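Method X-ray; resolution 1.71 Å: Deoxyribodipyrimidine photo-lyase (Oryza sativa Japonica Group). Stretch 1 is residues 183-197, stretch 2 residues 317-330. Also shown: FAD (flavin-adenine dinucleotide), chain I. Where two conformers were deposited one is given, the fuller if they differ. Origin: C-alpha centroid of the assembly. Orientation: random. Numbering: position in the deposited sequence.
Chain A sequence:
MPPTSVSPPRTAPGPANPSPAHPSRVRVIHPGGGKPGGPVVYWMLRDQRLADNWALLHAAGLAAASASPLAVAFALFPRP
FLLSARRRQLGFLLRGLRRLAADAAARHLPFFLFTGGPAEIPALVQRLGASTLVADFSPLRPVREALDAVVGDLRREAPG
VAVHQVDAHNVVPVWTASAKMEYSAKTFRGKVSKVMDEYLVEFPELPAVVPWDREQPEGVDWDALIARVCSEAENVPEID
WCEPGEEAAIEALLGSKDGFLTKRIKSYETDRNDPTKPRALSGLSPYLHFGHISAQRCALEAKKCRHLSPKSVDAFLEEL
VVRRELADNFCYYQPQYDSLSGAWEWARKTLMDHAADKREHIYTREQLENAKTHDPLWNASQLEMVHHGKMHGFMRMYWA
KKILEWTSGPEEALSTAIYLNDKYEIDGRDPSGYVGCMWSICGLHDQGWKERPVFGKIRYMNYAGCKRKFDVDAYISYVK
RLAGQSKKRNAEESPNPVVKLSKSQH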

# COMPACT_ATOMS: atom_id res chain seq x y z
N TYR A 183 -16.53 1.66 11.98
CA TYR A 183 -16.79 3.09 11.87
C TYR A 183 -15.51 3.95 11.91
O TYR A 183 -15.36 4.91 11.14
CB TYR A 183 -17.78 3.57 12.94
CG TYR A 183 -18.06 5.04 12.79
CD1 TYR A 183 -17.34 5.98 13.52
CD2 TYR A 183 -19.00 5.48 11.88
CE1 TYR A 183 -17.58 7.33 13.35
CE2 TYR A 183 -19.25 6.83 11.71
CZ TYR A 183 -18.53 7.75 12.43
OH TYR A 183 -18.78 9.10 12.25
N SER A 184 -14.58 3.60 12.79
CA SER A 184 -13.40 4.43 13.02
C SER A 184 -12.22 3.67 13.62
O SER A 184 -12.32 2.47 13.95
CB SER A 184 -13.75 5.57 13.96
OG SER A 184 -14.05 5.05 15.25
N ALA A 185 -11.12 4.38 13.80
CA ALA A 185 -9.94 3.82 14.44
C ALA A 185 -10.27 3.36 15.84
O ALA A 185 -9.82 2.32 16.28
CB ALA A 185 -8.80 4.82 14.46
N LYS A 186 -11.07 4.15 16.56
CA LYS A 186 -11.43 3.76 17.92
C LYS A 186 -12.09 2.39 17.97
O LYS A 186 -11.68 1.51 18.75
CB LYS A 186 -12.32 4.82 18.56
CG LYS A 186 -12.54 4.58 20.06
CD LYS A 186 -13.69 3.64 20.34
CE LYS A 186 -13.79 3.34 21.83
NZ LYS A 186 -15.14 2.86 22.22
N THR A 187 -13.12 2.20 17.16
CA THR A 187 -13.86 0.94 17.20
C THR A 187 -13.04 -0.22 16.65
O THR A 187 -13.13 -1.34 17.11
CB THR A 187 -15.23 1.05 16.48
OG1 THR A 187 -15.04 1.20 15.08
CG2 THR A 187 -16.02 2.25 17.01
N PHE A 188 -12.21 0.08 15.65
CA PHE A 188 -11.31 -0.92 15.11
C PHE A 188 -10.24 -1.31 16.13
O PHE A 188 -9.96 -2.49 16.34
CB PHE A 188 -10.67 -0.40 13.82
CG PHE A 188 -9.85 -1.43 13.12
CD1 PHE A 188 -10.46 -2.47 12.45
CD2 PHE A 188 -8.46 -1.35 13.12
CE1 PHE A 188 -9.70 -3.43 11.79
CE2 PHE A 188 -7.71 -2.30 12.46
CZ PHE A 188 -8.33 -3.35 11.80
N ARG A 189 -9.66 -0.32 16.81
CA ARG A 189 -8.66 -0.59 17.85
C ARG A 189 -9.22 -1.47 18.97
O ARG A 189 -8.52 -2.33 19.51
CB ARG A 189 -8.15 0.73 18.44
CG ARG A 189 -7.00 0.60 19.42
CD ARG A 189 -6.73 1.97 20.08
NE ARG A 189 -6.63 3.04 19.08
CZ ARG A 189 -7.45 4.08 19.01
NH1 ARG A 189 -7.28 5.00 18.06
NH2 ARG A 189 -8.44 4.22 19.88
N GLY A 190 -10.49 -1.26 19.31
CA GLY A 190 -11.12 -2.05 20.36
C GLY A 190 -11.04 -3.53 20.03
O GLY A 190 -10.80 -4.36 20.90
N LYS A 191 -11.23 -3.86 18.77
CA LYS A 191 -11.19 -5.26 18.36
C LYS A 191 -9.78 -5.84 18.24
O LYS A 191 -9.51 -6.92 18.75
CB LYS A 191 -12.01 -5.48 17.08
CG LYS A 191 -13.49 -5.28 17.32
CD LYS A 191 -14.36 -5.76 16.18
CE LYS A 191 -15.77 -5.28 16.39
NZ LYS A 191 -16.64 -5.57 15.23
N VAL A 192 -8.88 -5.12 17.58
CA VAL A 192 -7.55 -5.66 17.35
C VAL A 192 -6.66 -5.68 18.60
O VAL A 192 -5.81 -6.55 18.74
CB VAL A 192 -6.82 -4.98 16.15
CG1 VAL A 192 -7.60 -5.24 14.86
CG2 VAL A 192 -6.67 -3.49 16.37
N SER A 193 -6.84 -4.73 19.51
CA SER A 193 -6.00 -4.70 20.70
C SER A 193 -6.18 -5.98 21.51
O SER A 193 -5.24 -6.44 22.17
CB SER A 193 -6.28 -3.45 21.54
OG SER A 193 -7.61 -3.44 22.00
N LYS A 194 -7.38 -6.56 21.46
CA LYS A 194 -7.67 -7.81 22.16
C LYS A 194 -6.87 -9.02 21.67
O LYS A 194 -6.62 -9.96 22.44
CB LYS A 194 -9.16 -8.13 22.05
CG LYS A 194 -10.05 -7.19 22.83
CD LYS A 194 -11.51 -7.54 22.59
CE LYS A 194 -12.44 -6.62 23.34
NZ LYS A 194 -13.85 -6.98 23.05
N VAL A 195 -6.50 -9.02 20.40
CA VAL A 195 -5.80 -10.14 19.81
C VAL A 195 -4.40 -9.76 19.35
O VAL A 195 -3.72 -10.54 18.68
CB VAL A 195 -6.58 -10.72 18.61
CG1 VAL A 195 -7.92 -11.27 19.05
CG2 VAL A 195 -6.77 -9.67 17.54
N MET A 196 -3.95 -8.57 19.72
CA MET A 196 -2.66 -8.09 19.25
C MET A 196 -1.54 -8.99 19.74
O MET A 196 -0.64 -9.32 18.97
CB MET A 196 -2.41 -6.64 19.66
CG MET A 196 -1.22 -5.99 18.95
SD MET A 196 -1.39 -5.86 17.14
CE MET A 196 -2.98 -5.06 16.96
N ASP A 197 -1.59 -9.41 21.00
CA ASP A 197 -0.55 -10.27 21.55
C ASP A 197 -0.47 -11.63 20.82
O ASP A 197 0.59 -12.22 20.70
CB ASP A 197 -0.74 -10.48 23.06
CG ASP A 197 -0.41 -9.24 23.87
OD1 ASP A 197 0.30 -8.34 23.34
OD2 ASP A 197 -0.85 -9.15 25.04
N LEU A 317 2.96 3.11 16.32
CA LEU A 317 2.18 1.87 16.24
C LEU A 317 0.70 2.12 15.93
O LEU A 317 0.06 1.31 15.26
CB LEU A 317 2.35 1.07 17.53
CG LEU A 317 3.68 0.32 17.68
CD1 LEU A 317 3.91 -0.14 19.14
CD2 LEU A 317 3.76 -0.85 16.71
N GLU A 318 0.14 3.22 16.43
CA GLU A 318 -1.25 3.57 16.12
C GLU A 318 -1.44 3.81 14.61
O GLU A 318 -2.41 3.34 13.99
CB GLU A 318 -1.70 4.78 16.95
CG GLU A 318 -3.04 5.41 16.54
CD GLU A 318 -4.25 4.53 16.83
OE1 GLU A 318 -5.32 4.77 16.23
OE2 GLU A 318 -4.14 3.59 17.66
N GLU A 319 -0.51 4.53 14.00
CA GLU A 319 -0.62 4.83 12.57
C GLU A 319 -0.24 3.59 11.76
O GLU A 319 -0.94 3.21 10.80
CB GLU A 319 0.26 6.03 12.18
CG GLU A 319 0.09 7.25 13.08
CD GLU A 319 -1.29 7.88 12.98
OE1 GLU A 319 -1.75 8.17 11.85
OE2 GLU A 319 -1.93 8.09 14.04
N LEU A 320 0.83 2.93 12.18
CA LEU A 320 1.36 1.80 11.42
C LEU A 320 0.42 0.58 11.40
O LEU A 320 0.35 -0.11 10.39
CB LEU A 320 2.72 1.38 11.99
CG LEU A 320 3.32 0.11 11.41
CD1 LEU A 320 3.80 0.37 10.00
CD2 LEU A 320 4.48 -0.36 12.28
N VAL A 321 -0.25 0.31 12.52
CA VAL A 321 -1.08 -0.89 12.64
C VAL A 321 -2.56 -0.57 12.59
O VAL A 321 -3.27 -1.01 11.69
CB VAL A 321 -0.75 -1.69 13.92
CG1 VAL A 321 -1.73 -2.86 14.10
CG2 VAL A 321 0.70 -2.17 13.88
N VAL A 322 -3.04 0.22 13.54
CA VAL A 322 -4.46 0.50 13.58
C VAL A 322 -4.99 1.24 12.34
O VAL A 322 -5.94 0.79 11.71
CB VAL A 322 -4.87 1.22 14.87
CG1 VAL A 322 -6.26 1.79 14.73
CG2 VAL A 322 -4.82 0.24 16.03
N ARG A 323 -4.39 2.37 12.01
CA ARG A 323 -4.89 3.15 10.89
C ARG A 323 -4.71 2.41 9.56
O ARG A 323 -5.67 2.27 8.79
CB ARG A 323 -4.23 4.53 10.84
CG ARG A 323 -4.54 5.39 12.06
CD ARG A 323 -4.93 6.80 11.64
NE ARG A 323 -6.20 6.81 10.92
CZ ARG A 323 -7.36 7.15 11.47
NH1 ARG A 323 -8.48 7.13 10.75
NH2 ARG A 323 -7.40 7.50 12.75
N ARG A 324 -3.51 1.91 9.31
CA ARG A 324 -3.23 1.26 8.04
C ARG A 324 -4.16 0.06 7.87
O ARG A 324 -4.78 -0.12 6.82
CB ARG A 324 -1.77 0.80 7.94
CG ARG A 324 -1.47 0.05 6.64
CD ARG A 324 -0.04 -0.44 6.62
NE ARG A 324 0.24 -1.15 7.86
CZ ARG A 324 -0.09 -2.41 8.12
NH1 ARG A 324 -0.67 -3.18 7.19
NH2 ARG A 324 0.19 -2.91 9.32
N GLU A 325 -4.27 -0.75 8.92
CA GLU A 325 -5.12 -1.93 8.83
C GLU A 325 -6.61 -1.61 8.77
O GLU A 325 -7.40 -2.38 8.20
CB GLU A 325 -4.73 -2.97 9.89
CG GLU A 325 -3.34 -3.51 9.58
CD GLU A 325 -2.81 -4.60 10.51
OE1 GLU A 325 -3.61 -5.32 11.17
OE2 GLU A 325 -1.57 -4.74 10.54
N LEU A 326 -6.99 -0.46 9.33
CA LEU A 326 -8.36 0.03 9.20
C LEU A 326 -8.68 0.33 7.74
O LEU A 326 -9.82 0.14 7.31
CB LEU A 326 -8.57 1.29 10.07
CG LEU A 326 -9.91 2.00 9.85
CD1 LEU A 326 -11.11 1.14 10.27
CD2 LEU A 326 -9.90 3.30 10.60
N ALA A 327 -7.69 0.78 6.97
CA ALA A 327 -7.92 1.02 5.55
C ALA A 327 -8.17 -0.28 4.80
O ALA A 327 -9.02 -0.31 3.91
CB ALA A 327 -6.77 1.81 4.90
N ASP A 328 -7.42 -1.35 5.12
CA ASP A 328 -7.71 -2.67 4.53
C ASP A 328 -9.12 -3.14 4.92
O ASP A 328 -9.87 -3.66 4.09
CB ASP A 328 -6.66 -3.73 4.91
CG ASP A 328 -5.61 -3.94 3.81
OD1 ASP A 328 -5.11 -5.08 3.63
OD2 ASP A 328 -5.30 -2.95 3.11
N ASN A 329 -9.46 -2.96 6.19
CA ASN A 329 -10.79 -3.31 6.68
C ASN A 329 -11.85 -2.66 5.80
O ASN A 329 -12.77 -3.32 5.33
CB ASN A 329 -10.94 -2.86 8.13
CG ASN A 329 -12.37 -2.96 8.62
OD1 ASN A 329 -13.09 -1.96 8.62
ND2 ASN A 329 -12.79 -4.15 9.01
N PHE A 330 -11.69 -1.36 5.55
CA PHE A 330 -12.70 -0.64 4.81
C PHE A 330 -12.80 -1.11 3.37
O PHE A 330 -13.89 -1.41 2.88
CB PHE A 330 -12.44 0.86 4.87
CG PHE A 330 -13.41 1.66 4.06
CD1 PHE A 330 -14.70 1.90 4.53
CD2 PHE A 330 -13.04 2.17 2.83
CE1 PHE A 330 -15.60 2.63 3.77
CE2 PHE A 330 -13.96 2.92 2.07
CZ PHE A 330 -15.22 3.15 2.54
PA FAD I . 4.42 7.84 9.06
O1A FAD I . 3.81 8.97 9.82
O2A FAD I . 5.85 7.54 9.42
O5B FAD I . 3.49 6.55 9.25
C5B FAD I . 4.02 5.24 9.28
C4B FAD I . 3.05 4.28 8.58
O4B FAD I . 1.77 4.28 9.19
C3B FAD I . 2.80 4.68 7.14
O3B FAD I . 3.81 4.21 6.28
C2B FAD I . 1.49 3.99 6.87
O2B FAD I . 1.71 2.61 6.69
C1B FAD I . 0.78 4.16 8.19
N9A FAD I . -0.09 5.35 8.18
C8A FAD I . 0.22 6.62 8.60
N7A FAD I . -0.87 7.39 8.41
C5A FAD I . -1.86 6.64 7.86
C6A FAD I . -3.18 6.89 7.45
N6A FAD I . -3.77 8.07 7.66
N1A FAD I . -3.94 5.88 6.92
C2A FAD I . -3.41 4.61 6.80
N3A FAD I . -2.11 4.36 7.19
C4A FAD I . -1.37 5.36 7.72
N1 FAD I . -1.04 6.38 2.57
C2 FAD I . -0.49 5.48 1.69
O2 FAD I . 0.18 4.57 2.16
N3 FAD I . -0.72 5.60 0.33
C4 FAD I . -1.49 6.64 -0.17
O4 FAD I . -1.69 6.74 -1.38
C4X FAD I . -2.06 7.53 0.73
N5 FAD I . -2.82 8.59 0.30
C5X FAD I . -3.39 9.46 1.21
C6 FAD I . -4.20 10.51 0.76
C7 FAD I . -4.77 11.40 1.68
C7M FAD I . -5.64 12.52 1.17
C8 FAD I . -4.52 11.23 3.05
C8M FAD I . -5.10 12.14 4.08
C9 FAD I . -3.71 10.19 3.47
C9A FAD I . -3.15 9.31 2.57
N10 FAD I . -2.35 8.28 3.00
C10 FAD I . -1.82 7.40 2.09
C1' FAD I . -2.05 8.06 4.48
C2' FAD I . -0.77 8.80 4.99
O2' FAD I . -0.69 10.18 4.61
C3' FAD I . 0.55 8.13 4.56
O3' FAD I . 0.50 6.76 4.88
C4' FAD I . 1.78 8.73 5.24
O4' FAD I . 1.87 10.11 4.94
C5' FAD I . 3.01 7.97 4.76
O5' FAD I . 4.25 8.56 5.09
P FAD I . 5.19 7.86 6.18
O1P FAD I . 5.39 6.39 5.85
O2P FAD I . 6.48 8.62 6.28
O3P FAD I . 4.25 8.13 7.47
O HOH W 1 -10.45 7.02 12.68

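The strongest link between the two stretches is a two-pronged salt bridge in which the guanidinium of Arg189 meets the carboxylate of Glu318 edge-on. Arg189 NH1 donates to Glu318 OE1 at 2.7 Å with a nearly straight N-H...O angle of 177°, and Arg189 NE donates to Glu318 OE2 at 2.9 Å and 151°, so opposite charges and paired hydrogen bonds reinforce each other. Neither CA-to-CB bond points at the partner stretch; both run sideways, and the long side chains bring their charged ends together. A second polar link is indirect: water 1 accepts from the backbone Ala185 N at 2.9 Å and from Arg323 NH1 at 2.8 Å. The water thus ties the first turn of helix 185-193, just after the N-cap residue Ser184, to the side chain of Arg323.

Helix 185-193 crosses helix 317-330 steeply, at 103° between their N-to-C directions, with the axes 9.6 Å apart at closest approach. The CA atoms of Ala185 and Arg323 lie 6.2 Å apart, and those of Arg189 and Val322 6.1 Å apart. Within stretch 2 a wider pi-type turn spans 318-323, where Arg323 N bonds to Glu318 O at 3.0 Å.

Phe188 has the largest area covered by the other stretch. Its side chain fits among Val322, Glu325, Leu326 and Asn329, and its ring lies against the helix backbone: Leu326 CA sits 4.1 Å from the centroid of the Phe188 ring, 12° off the normal, a CH-pi contact over the face. Phe188 CD2 also comes within 3.6 Å of Val322 O, while Phe188 CB meets Leu326 CD1 at 3.9 Å.

Ala185 fills a neighbouring hollow among Glu318, Val322, Arg323 and Leu326. Its methyl packs closely, with Ala185 CB 3.5 Å from Arg323 NH2 and 4.0 Å from Val322 CG1. Val322 returns the interlock, its side chain set among Ala185, Phe188, Arg189 and Val192; Val322 CG2 lies 4.0 Å from Arg189 CG, part of the aliphatic stem of the salt-bridging arginine, and 4.2 Å from Val192 CG2. Farther along stretch 1, Met196 reaches across so that Met196 CE touches Val321 CG1 at 3.8 Å, adding a separate apolar contact. In all, 524 Å² is buried, summed over both sides.

Stretch 2 also serves the flavin cofactor of this photo-lyase: Glu319 O approaches FAD C1B at 3.3 Å, and Arg324 CA approaches FAD N3A at 3.4 Å.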